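Extracellular endo-alpha-(1->5)-L-arabinanase 1 (Bacillus subtilis, PDB 1UV4) hydrolyses internal alpha-1,5-L-arabinofuranosidic linkages of linear and sugar-beet arabinan, contributing to the breakdown of the plant cell wall. Local coordinates at residues D244-G255 against V265-D273; Y65-P76 against Y89-A100. All coordinates share one frame; numbering follows the deposited sequence.

Interaction 1: D244-G255 against V265-D273; sequences DSGNDQWKGPGG and VRHAYDAND. With EDO (1,2-ethanediol), chain E.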
loop_
_atom_site.group_PDB
_atom_site.type_symbol
_atom_site.label_atom_id
_atom_site.label_comp_id
_atom_site.label_asym_id
_atom_site.label_seq_id
_atom_site.Cartn_x
_atom_site.Cartn_y
_atom_site.Cartn_z
ATOM N N ASP A 244 12.534 -1.943 -9.790
ATOM C CA ASP A 244 13.273 -2.828 -8.887
ATOM C C ASP A 244 12.753 -4.224 -9.080
ATOM O O ASP A 244 11.555 -4.467 -8.948
ATOM C CB ASP A 244 12.980 -2.344 -7.474
ATOM C CG ASP A 244 13.843 -2.972 -6.380
ATOM O OD1 ASP A 244 14.516 -4.003 -6.576
ATOM O OD2 ASP A 244 13.901 -2.432 -5.242
ATOM N N SER A 245 13.657 -5.133 -9.396
ATOM C CA SER A 245 13.346 -6.549 -9.508
ATOM C C SER A 245 14.171 -7.383 -8.524
ATOM O O SER A 245 14.252 -8.589 -8.661
ATOM C CB SER A 245 13.528 -7.026 -10.958
ATOM O OG SER A 245 14.827 -6.794 -11.392
ATOM N N GLY A 246 14.785 -6.731 -7.528
ATOM C CA GLY A 246 15.549 -7.436 -6.531
ATOM C C GLY A 246 16.993 -7.575 -6.936
ATOM O O GLY A 246 17.452 -7.076 -7.948
ATOM N N ASN A 247 17.734 -8.302 -6.117
ATOM C CA ASN A 247 19.134 -8.543 -6.395
ATOM C C ASN A 247 19.557 -9.874 -5.758
ATOM O O ASN A 247 18.684 -10.682 -5.474
ATOM C CB ASN A 247 19.990 -7.319 -6.017
ATOM C CG ASN A 247 19.947 -6.960 -4.558
ATOM O OD1 ASN A 247 19.646 -7.908 -3.689
ATOM N ND2 ASN A 247 20.267 -5.783 -4.175
ATOM N N ASP A 248 20.848 -10.087 -5.502
ATOM C CA ASP A 248 21.344 -11.395 -5.059
ATOM C C ASP A 248 20.749 -11.765 -3.703
ATOM O O ASP A 248 20.461 -12.928 -3.430
ATOM C CB ASP A 248 22.889 -11.427 -4.891
ATOM C CG ASP A 248 23.679 -11.097 -6.174
ATOM O OD1 ASP A 248 23.183 -10.278 -6.981
ATOM O OD2 ASP A 248 24.803 -11.580 -6.388
ATOM N N GLN A 249 20.698 -10.793 -2.815
ATOM C CA GLN A 249 20.224 -11.007 -1.449
ATOM C C GLN A 249 18.723 -10.774 -1.267
ATOM O O GLN A 249 18.051 -11.501 -0.512
ATOM C CB GLN A 249 20.942 -10.085 -0.483
ATOM C CG GLN A 249 20.450 -10.217 0.965
ATOM C CD GLN A 249 21.273 -9.440 1.986
ATOM O OE1 GLN A 249 22.267 -8.781 1.651
ATOM N NE2 GLN A 249 20.869 -9.514 3.225
ATOM N N TRP A 250 18.187 -9.756 -1.918
ATOM C CA TRP A 250 16.830 -9.260 -1.668
ATOM C C TRP A 250 15.911 -9.670 -2.812
ATOM O O TRP A 250 16.054 -9.227 -3.932
ATOM C CB TRP A 250 16.861 -7.754 -1.512
ATOM C CG TRP A 250 17.596 -7.373 -0.281
ATOM C CD1 TRP A 250 18.782 -6.739 -0.230
ATOM C CD2 TRP A 250 17.193 -7.582 1.078
ATOM N NE1 TRP A 250 19.182 -6.566 1.071
ATOM C CE2 TRP A 250 18.219 -7.082 1.895
ATOM C CE3 TRP A 250 16.076 -8.183 1.700
ATOM C CZ2 TRP A 250 18.163 -7.131 3.284
ATOM C CZ3 TRP A 250 16.031 -8.222 3.077
ATOM C CH2 TRP A 250 17.061 -7.710 3.849
ATOM N N LYS A 251 14.949 -10.538 -2.515
ATOM C CA LYS A 251 14.072 -11.105 -3.509
ATOM C C LYS A 251 12.667 -10.506 -3.408
ATOM O O LYS A 251 12.200 -10.106 -2.331
ATOM C CB LYS A 251 14.018 -12.633 -3.348
ATOM C CG LYS A 251 15.399 -13.291 -3.294
ATOM C CD LYS A 251 16.167 -13.038 -4.555
ATOM C CE LYS A 251 17.393 -13.914 -4.695
ATOM N NZ LYS A 251 18.295 -13.486 -5.866
ATOM N N GLY A 252 11.959 -10.488 -4.524
ATOM C CA GLY A 252 10.554 -10.136 -4.544
ATOM C C GLY A 252 10.180 -8.811 -3.917
ATOM O O GLY A 252 9.222 -8.737 -3.120
ATOM N N PRO A 253 10.867 -7.730 -4.288
ATOM C CA PRO A 253 10.497 -6.416 -3.732
ATOM C C PRO A 253 9.079 -6.023 -4.098
ATOM O O PRO A 253 8.594 -6.292 -5.174
ATOM C CB PRO A 253 11.464 -5.445 -4.381
ATOM C CG PRO A 253 11.841 -6.138 -5.648
ATOM C CD PRO A 253 11.929 -7.599 -5.297
ATOM N N GLY A 254 8.402 -5.398 -3.147
ATOM C CA GLY A 254 7.031 -4.977 -3.350
ATOM C C GLY A 254 6.432 -4.328 -2.145
ATOM O O GLY A 254 7.139 -4.007 -1.176
ATOM N N GLY A 255 5.128 -4.107 -2.188
ATOM C CA GLY A 255 4.473 -3.442 -1.089
ATOM C C GLY A 255 4.977 -2.042 -0.888
ATOM O O GLY A 255 4.964 -1.509 0.225
ATOM N N VAL A 265 9.686 3.263 0.638
ATOM C CA VAL A 265 9.771 2.108 1.507
ATOM C C VAL A 265 9.185 0.925 0.758
ATOM O O VAL A 265 8.285 1.072 -0.070
ATOM C CB VAL A 265 9.048 2.328 2.896
ATOM C CG1 VAL A 265 9.636 3.572 3.595
ATOM C CG2 VAL A 265 7.543 2.463 2.756
ATOM N N ARG A 266 9.671 -0.248 1.082
ATOM C CA ARG A 266 9.104 -1.477 0.482
ATOM C C ARG A 266 9.531 -2.645 1.337
ATOM O O ARG A 266 10.378 -2.478 2.232
ATOM C CB ARG A 266 9.623 -1.681 -0.949
ATOM C CG ARG A 266 11.023 -2.140 -1.085
ATOM C CD ARG A 266 11.870 -1.112 -1.565
ATOM N NE ARG A 266 13.270 -1.476 -1.842
ATOM C CZ ARG A 266 14.267 -0.649 -1.614
ATOM N NH1 ARG A 266 14.028 0.545 -1.105
ATOM N NH2 ARG A 266 15.494 -0.993 -1.940
ATOM N N HIS A 267 8.943 -3.809 1.109
ATOM C CA HIS A 267 9.477 -5.038 1.690
ATOM C C HIS A 267 10.289 -5.770 0.641
ATOM O O HIS A 267 10.112 -5.555 -0.552
ATOM C CB HIS A 267 8.382 -5.929 2.288
ATOM C CG HIS A 267 7.378 -6.456 1.293
ATOM N ND1 HIS A 267 6.038 -6.115 1.313
ATOM C CD2 HIS A 267 7.530 -7.314 0.249
ATOM C CE1 HIS A 267 5.421 -6.707 0.298
ATOM N NE2 HIS A 267 6.309 -7.424 -0.368
ATOM N N ALA A 268 11.194 -6.647 1.076
ATOM C CA ALA A 268 11.853 -7.597 0.172
ATOM C C ALA A 268 12.310 -8.759 1.040
ATOM O O ALA A 268 12.504 -8.589 2.265
ATOM C CB ALA A 268 13.000 -6.968 -0.559
ATOM N N TYR A 269 12.437 -9.935 0.442
ATOM C CA TYR A 269 12.657 -11.174 1.172
ATOM C C TYR A 269 14.138 -11.524 1.224
ATOM O O TYR A 269 14.815 -11.650 0.214
ATOM C CB TYR A 269 11.852 -12.265 0.519
ATOM C CG TYR A 269 10.370 -12.024 0.519
ATOM C CD1 TYR A 269 9.751 -11.270 -0.498
ATOM C CD2 TYR A 269 9.577 -12.449 1.545
ATOM C CE1 TYR A 269 8.374 -11.066 -0.510
ATOM C CE2 TYR A 269 8.219 -12.240 1.545
ATOM C CZ TYR A 269 7.629 -11.535 0.517
ATOM O OH TYR A 269 6.232 -11.367 0.523
ATOM N N ASP A 270 14.642 -11.708 2.446
ATOM C CA ASP A 270 16.089 -11.829 2.711
ATOM C C ASP A 270 16.619 -13.266 2.463
ATOM O O ASP A 270 16.374 -14.196 3.246
ATOM C CB ASP A 270 16.361 -11.420 4.160
ATOM C CG ASP A 270 17.829 -11.131 4.450
ATOM O OD1 ASP A 270 18.687 -11.456 3.653
ATOM O OD2 ASP A 270 18.176 -10.594 5.518
ATOM N N ALA A 271 17.356 -13.441 1.383
ATOM C CA ALA A 271 17.965 -14.733 1.086
ATOM C C ALA A 271 19.038 -15.136 2.100
ATOM O O ALA A 271 19.463 -16.277 2.134
ATOM C CB ALA A 271 18.564 -14.763 -0.329
ATOM N N ASN A 272 19.497 -14.176 2.903
ATOM C CA ASN A 272 20.422 -14.458 3.997
ATOM C C ASN A 272 19.761 -14.580 5.376
ATOM O O ASN A 272 20.451 -14.727 6.388
ATOM C CB ASN A 272 21.500 -13.352 4.031
ATOM C CG ASN A 272 22.700 -13.721 4.894
ATOM O OD1 ASN A 272 23.289 -14.905 4.731
ATOM N ND2 ASN A 272 23.081 -12.874 5.775
ATOM N N ASP A 273 18.432 -14.490 5.434
ATOM C CA ASP A 273 17.708 -14.650 6.680
ATOM C C ASP A 273 16.325 -15.256 6.474
ATOM O O ASP A 273 15.289 -14.624 6.660
ATOM C CB ASP A 273 17.645 -13.330 7.431
ATOM C CG ASP A 273 16.943 -13.448 8.759
ATOM O OD1 ASP A 273 16.929 -14.558 9.358
ATOM O OD2 ASP A 273 16.449 -12.446 9.274
HETATM C C1 EDO E . 15.516 -4.917 -3.306
HETATM O O1 EDO E . 14.861 -3.663 -3.161
HETATM C C2 EDO E . 16.920 -4.730 -3.827
HETATM O O2 EDO E . 16.903 -4.589 -5.236
#
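The beta hairpin of strands 250-259 and 263-270, in the sheet that pairs the two ends of the chain, is laced together where Lys251 and Tyr269 exchange two backbone bonds, Lys251 N to Tyr269 O at 2.9 Å and Tyr269 N to Lys251 O at 2.8 Å. Gly254 and His267 form a second such pair, but the register slips by one between them. This beta bulge falls at a corner of the chain where Gly252, with phi 54°, takes a conformation that favours glycine.

Trp250 lays the benzene end of its indole against Asp270, CZ3 reaching CB at 3.4 Å, and also rests on the small methyl of Ala268. Gln249, extended with chi1 178°, carries its amide to Asp270, where NE2 donates to OD1 at 3.0 Å. The backbone N of Asn272 reaches that same oxygen from the opposite face of the carboxylate, an Asx turn opening the type I turn from Asp270 to Asp273.

On the other side of the sheet, Gly254 O sits 3.3 Å above the centre of the His267 ring. With chi1 64° the imidazole can bond through ND1 to the backbone N of Asp14, the inferred catalytic base, and through NE2 to Thr212.

Arg266 NE lies 3.6 Å from Asp244 OD2, an ion pair of charges alone; a 1,2-ethanediol, probably from the crystallisation liquor, bridges them, O1 meeting Asp244 OD2 at 2.6 Å and accepting from Arg266 NE and NH2, while NH1 bonds Asn282 OD1. Strand 276-283 flanks this bulged hairpin at 263-270 and N-terminal strand 4-8 adds beyond it, fitting the closing blade of the five-bladed propeller of family 43.

Interaction 2: Y65-P76 against Y89-A100; sequences YVPNYGQNQWAP and YSVSSFGSNTSA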
loop_
_atom_site.group_PDB
_atom_site.type_symbol
_atom_site.label_atom_id
_atom_site.label_comp_id
_atom_site.label_asym_id
_atom_site.label_seq_id
_atom_site.Cartn_x
_atom_site.Cartn_y
_atom_site.Cartn_z
ATOM N N TYR A 65 -19.205 -7.803 6.544
ATOM C CA TYR A 65 -18.722 -7.680 5.156
ATOM C C TYR A 65 -17.761 -8.789 4.761
ATOM O O TYR A 65 -17.717 -9.213 3.590
ATOM C CB TYR A 65 -18.096 -6.297 4.911
ATOM C CG TYR A 65 -19.076 -5.195 5.108
ATOM C CD1 TYR A 65 -20.150 -5.038 4.267
ATOM C CD2 TYR A 65 -18.984 -4.350 6.212
ATOM C CE1 TYR A 65 -21.083 -4.049 4.470
ATOM C CE2 TYR A 65 -19.894 -3.353 6.419
ATOM C CZ TYR A 65 -20.960 -3.231 5.560
ATOM O OH TYR A 65 -21.836 -2.235 5.764
ATOM N N VAL A 66 -16.996 -9.289 5.715
ATOM C CA VAL A 66 -16.005 -10.331 5.508
ATOM C C VAL A 66 -16.189 -11.401 6.578
ATOM O O VAL A 66 -15.407 -11.491 7.533
ATOM C CB VAL A 66 -14.574 -9.748 5.567
ATOM C CG1 VAL A 66 -13.495 -10.777 5.163
ATOM C CG2 VAL A 66 -14.449 -8.490 4.717
ATOM N N PRO A 67 -17.229 -12.187 6.444
ATOM C CA PRO A 67 -17.566 -13.146 7.495
ATOM C C PRO A 67 -16.432 -14.007 8.031
ATOM O O PRO A 67 -16.439 -14.290 9.225
ATOM C CB PRO A 67 -18.626 -14.020 6.845
ATOM C CG PRO A 67 -19.063 -13.333 5.613
ATOM C CD PRO A 67 -18.248 -12.131 5.392
ATOM N N ASN A 68 -15.499 -14.471 7.228
ATOM C CA ASN A 68 -14.506 -15.349 7.897
ATOM C C ASN A 68 -13.138 -14.764 7.694
ATOM O O ASN A 68 -12.173 -15.397 7.233
ATOM C CB ASN A 68 -14.675 -16.812 7.505
ATOM C CG ASN A 68 -15.866 -17.443 8.211
ATOM O OD1 ASN A 68 -16.989 -17.414 7.693
ATOM N ND2 ASN A 68 -15.641 -17.986 9.431
ATOM N N TYR A 69 -13.071 -13.483 8.055
ATOM C CA TYR A 69 -11.837 -12.732 7.904
ATOM C C TYR A 69 -10.735 -13.402 8.701
ATOM O O TYR A 69 -10.963 -13.953 9.802
ATOM C CB TYR A 69 -11.989 -11.251 8.297
ATOM C CG TYR A 69 -12.367 -10.934 9.716
ATOM C CD1 TYR A 69 -11.405 -10.846 10.712
ATOM C CD2 TYR A 69 -13.685 -10.751 10.066
ATOM C CE1 TYR A 69 -11.752 -10.580 12.009
ATOM C CE2 TYR A 69 -14.058 -10.438 11.347
ATOM C CZ TYR A 69 -13.087 -10.353 12.329
ATOM O OH TYR A 69 -13.513 -10.075 13.593
ATOM N N GLY A 70 -9.534 -13.338 8.130
ATOM C CA GLY A 70 -8.345 -13.731 8.849
ATOM C C GLY A 70 -8.062 -12.788 9.994
ATOM O O GLY A 70 -8.348 -11.609 9.928
ATOM N N GLN A 71 -7.389 -13.310 11.001
ATOM C CA GLN A 71 -7.282 -12.535 12.249
ATOM C C GLN A 71 -6.364 -11.330 12.065
ATOM O O GLN A 71 -6.563 -10.331 12.726
ATOM C CB GLN A 71 -6.831 -13.366 13.399
ATOM C CG GLN A 71 -5.450 -13.944 13.278
ATOM C CD GLN A 71 -5.083 -14.788 14.484
ATOM O OE1 GLN A 71 -5.754 -14.716 15.530
ATOM N NE2 GLN A 71 -4.087 -15.629 14.330
ATOM N N ASN A 72 -5.385 -11.410 11.157
ATOM C CA ASN A 72 -4.491 -10.296 10.914
ATOM C C ASN A 72 -5.096 -9.395 9.865
ATOM O O ASN A 72 -5.684 -9.843 8.863
ATOM C CB ASN A 72 -3.065 -10.768 10.507
ATOM C CG ASN A 72 -2.974 -11.473 9.125
ATOM O OD1 ASN A 72 -1.952 -11.331 8.420
ATOM N ND2 ASN A 72 -3.969 -12.295 8.792
ATOM N N GLN A 73 -4.976 -8.083 10.067
ATOM C CA GLN A 73 -5.393 -7.132 9.027
ATOM C C GLN A 73 -4.182 -6.749 8.153
ATOM O O GLN A 73 -3.046 -6.984 8.523
ATOM C CB GLN A 73 -6.068 -5.884 9.592
ATOM C CG GLN A 73 -7.529 -6.176 10.033
ATOM C CD GLN A 73 -7.604 -7.166 11.160
ATOM O OE1 GLN A 73 -7.121 -6.950 12.273
ATOM N NE2 GLN A 73 -8.217 -8.306 10.887
ATOM N N TRP A 74 -4.453 -6.254 6.941
ATOM C CA TRP A 74 -3.400 -6.180 5.928
ATOM C C TRP A 74 -3.174 -4.793 5.358
ATOM O O TRP A 74 -4.093 -3.996 5.190
ATOM C CB TRP A 74 -3.671 -7.079 4.686
ATOM C CG TRP A 74 -4.092 -8.484 4.911
ATOM C CD1 TRP A 74 -4.083 -9.206 6.076
ATOM C CD2 TRP A 74 -4.668 -9.323 3.932
ATOM N NE1 TRP A 74 -4.597 -10.468 5.862
ATOM C CE2 TRP A 74 -4.968 -10.557 4.553
ATOM C CE3 TRP A 74 -4.964 -9.168 2.574
ATOM C CZ2 TRP A 74 -5.529 -11.625 3.860
ATOM C CZ3 TRP A 74 -5.521 -10.267 1.900
ATOM C CH2 TRP A 74 -5.792 -11.441 2.545
ATOM N N ALA A 75 -1.924 -4.530 5.016
ATOM C CA ALA A 75 -1.568 -3.455 4.092
ATOM C C ALA A 75 -2.094 -2.081 4.510
ATOM O O ALA A 75 -2.848 -1.432 3.825
ATOM C CB ALA A 75 -1.982 -3.847 2.681
ATOM N N PRO A 76 -1.670 -1.659 5.701
ATOM C CA PRO A 76 -2.064 -0.345 6.205
ATOM C C PRO A 76 -1.493 0.782 5.360
ATOM O O PRO A 76 -0.474 0.652 4.695
ATOM C CB PRO A 76 -1.519 -0.365 7.615
ATOM C CG PRO A 76 -0.332 -1.156 7.506
ATOM C CD PRO A 76 -0.716 -2.339 6.587
ATOM N N TYR A 89 -6.899 0.390 6.028
ATOM C CA TYR A 89 -6.357 -0.958 6.228
ATOM C C TYR A 89 -7.314 -1.958 5.565
ATOM O O TYR A 89 -8.452 -1.617 5.256
ATOM C CB TYR A 89 -6.158 -1.242 7.729
ATOM C CG TYR A 89 -7.459 -1.189 8.455
ATOM C CD1 TYR A 89 -7.961 0.009 8.944
ATOM C CD2 TYR A 89 -8.246 -2.317 8.588
ATOM C CE1 TYR A 89 -9.188 0.070 9.544
ATOM C CE2 TYR A 89 -9.438 -2.278 9.168
ATOM C CZ TYR A 89 -9.944 -1.079 9.663
ATOM O OH TYR A 89 -11.192 -1.040 10.278
ATOM N N SER A 90 -6.880 -3.215 5.466
ATOM C CA SER A 90 -7.622 -4.236 4.730
ATOM C C SER A 90 -8.069 -5.350 5.672
ATOM O O SER A 90 -7.298 -5.813 6.533
ATOM C CB SER A 90 -6.769 -4.904 3.625
ATOM O OG SER A 90 -5.965 -3.972 2.953
ATOM N N VAL A 91 -9.327 -5.784 5.518
ATOM C CA VAL A 91 -9.863 -6.933 6.214
ATOM C C VAL A 91 -10.184 -7.990 5.142
ATOM O O VAL A 91 -10.943 -7.709 4.252
ATOM C CB VAL A 91 -11.180 -6.535 6.927
ATOM C CG1 VAL A 91 -11.787 -7.724 7.608
ATOM C CG2 VAL A 91 -10.950 -5.371 7.872
ATOM N N SER A 92 -9.599 -9.174 5.225
ATOM C CA SER A 92 -9.795 -10.136 4.138
ATOM C C SER A 92 -9.406 -11.511 4.611
ATOM O O SER A 92 -9.176 -11.747 5.796
ATOM C CB SER A 92 -8.927 -9.657 2.965
ATOM O OG SER A 92 -9.126 -10.427 1.794
ATOM N N SER A 93 -9.432 -12.480 3.687
ATOM C CA SER A 93 -8.888 -13.825 3.917
ATOM C C SER A 93 -8.069 -14.227 2.691
ATOM O O SER A 93 -8.351 -13.795 1.585
ATOM C CB SER A 93 -9.983 -14.848 4.200
ATOM O OG SER A 93 -10.875 -14.969 3.140
ATOM N N PHE A 94 -6.997 -14.942 2.944
ATOM C CA PHE A 94 -6.025 -15.261 1.901
ATOM C C PHE A 94 -6.665 -15.806 0.618
ATOM O O PHE A 94 -7.366 -16.837 0.657
ATOM C CB PHE A 94 -5.013 -16.264 2.417
ATOM C CG PHE A 94 -4.240 -15.807 3.660
ATOM C CD1 PHE A 94 -3.613 -14.571 3.717
ATOM C CD2 PHE A 94 -4.146 -16.649 4.770
ATOM C CE1 PHE A 94 -2.929 -14.176 4.847
ATOM C CE2 PHE A 94 -3.459 -16.238 5.919
ATOM C CZ PHE A 94 -2.859 -15.000 5.943
ATOM N N GLY A 95 -6.396 -15.116 -0.494
ATOM C CA GLY A 95 -6.873 -15.559 -1.799
ATOM C C GLY A 95 -8.251 -15.054 -2.203
ATOM O O GLY A 95 -8.649 -15.239 -3.329
ATOM N N SER A 96 -9.004 -14.461 -1.297
ATOM C CA SER A 96 -10.406 -14.165 -1.537
ATOM C C SER A 96 -10.611 -12.740 -2.028
ATOM O O SER A 96 -9.941 -11.805 -1.566
ATOM C CB SER A 96 -11.174 -14.336 -0.228
ATOM O OG SER A 96 -12.574 -14.104 -0.425
ATOM N N ASN A 97 -11.597 -12.505 -2.887
ATOM C CA ASN A 97 -11.989 -11.098 -3.098
ATOM C C ASN A 97 -13.234 -10.670 -2.358
ATOM O O ASN A 97 -13.816 -9.624 -2.677
ATOM C CB ASN A 97 -12.062 -10.686 -4.581
ATOM C CG ASN A 97 -13.261 -11.214 -5.290
ATOM O OD1 ASN A 97 -13.850 -12.243 -4.916
ATOM N ND2 ASN A 97 -13.642 -10.513 -6.363
ATOM N N THR A 98 -13.585 -11.419 -1.313
ATOM C CA THR A 98 -14.518 -10.917 -0.327
ATOM C C THR A 98 -13.696 -10.238 0.773
ATOM O O THR A 98 -13.097 -10.894 1.617
ATOM C CB THR A 98 -15.367 -12.037 0.199
ATOM O OG1 THR A 98 -16.104 -12.616 -0.885
ATOM C CG2 THR A 98 -16.421 -11.495 1.151
ATOM N N SER A 99 -13.691 -8.911 0.716
ATOM C CA SER A 99 -12.761 -8.074 1.459
ATOM C C SER A 99 -13.341 -6.711 1.742
ATOM O O SER A 99 -14.314 -6.299 1.140
ATOM C CB SER A 99 -11.456 -7.875 0.670
ATOM O OG SER A 99 -10.866 -9.072 0.245
ATOM N N ALA A 100 -12.737 -5.995 2.690
ATOM C CA ALA A 100 -13.170 -4.624 2.957
ATOM C C ALA A 100 -11.998 -3.773 3.352
ATOM O O ALA A 100 -11.043 -4.247 3.950
ATOM C CB ALA A 100 -14.199 -4.581 4.062
HETATM O O HOH W 1 -8.363 -9.492 8.045
#
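Chi1 of -47° sets Trp74 CG anti to its carbonyl carbon, and chi2 of -12° turns the indole across to Ser92 and Phe94, whose CD1 meets Trp74 CZ2 at 3.5 Å. Ser92 CB stands over one face of the tryptophan, 3.8 Å from the centroid of the six-membered ring, a CH-pi contact for which a slim side chain is well suited. The planes of the Phe94 ring and that six-membered ring differ by only 10°, but with centroids 5.5 Å apart they are slid so far that they barely overlap.

Trp74 and Ser90 form an antiparallel hydrogen-bonded pair. Trp74 O is gripped twice, by Ser90 N and, at 2.9 Å, by Ser90 OG, the hydroxyl coming from above the carbonyl plane. Ser90 OG is also bonded to the backbone N of Asp133, the residue inferred to tune and orient the catalytic acid, so a short serine ties the strand pair to the active site.

Further along, Gly70 N donates to Ser92 O at 2.8 Å. A water accepts from Gln73 NE2 and from Ser92 N, the latter at 3.1 Å, and donates to Asn72 O, so joining the two segments. Branched Val66 and Val91 mesh, Val66 CB lying 4.0 Å from Val91 CG1, and that same methyl meets Tyr69 CB at 3.6 Å.

After Ser93 the chain makes a type II turn with Gly95 at its third position, a backbone shape that calls for glycine. Gly95 probably binds substrate, as in related enzymes; this is the hairpin and strand-connecting loop of a propeller blade, consistent with a place beside the substrate-binding site.

Overall arrangement
Interactions 1 and 2 belong to separate four-stranded antiparallel sheets of one propeller; their centres lie 24 Å apart, their nearest atoms about 7 Å, and they do not touch. Each joins the two strands of a hairpin, 250-259 with 263-270 and 74-81 with 84-91; interaction 2 also reaches the start of 99-106. Gly255 and Ala75 each come within about 5 Å of a bound calcium ion, nearest atom to ion. Both are partly buried, with exposed ends such as Ala271 and Phe94. Backbone pairing is common to both, but interaction 1 adds charged groups and touches the backbone of the inferred base, Asp14, through His267, whereas interaction 2 adds aromatic, valine and serine side chains and reaches Asp133 through Ser90.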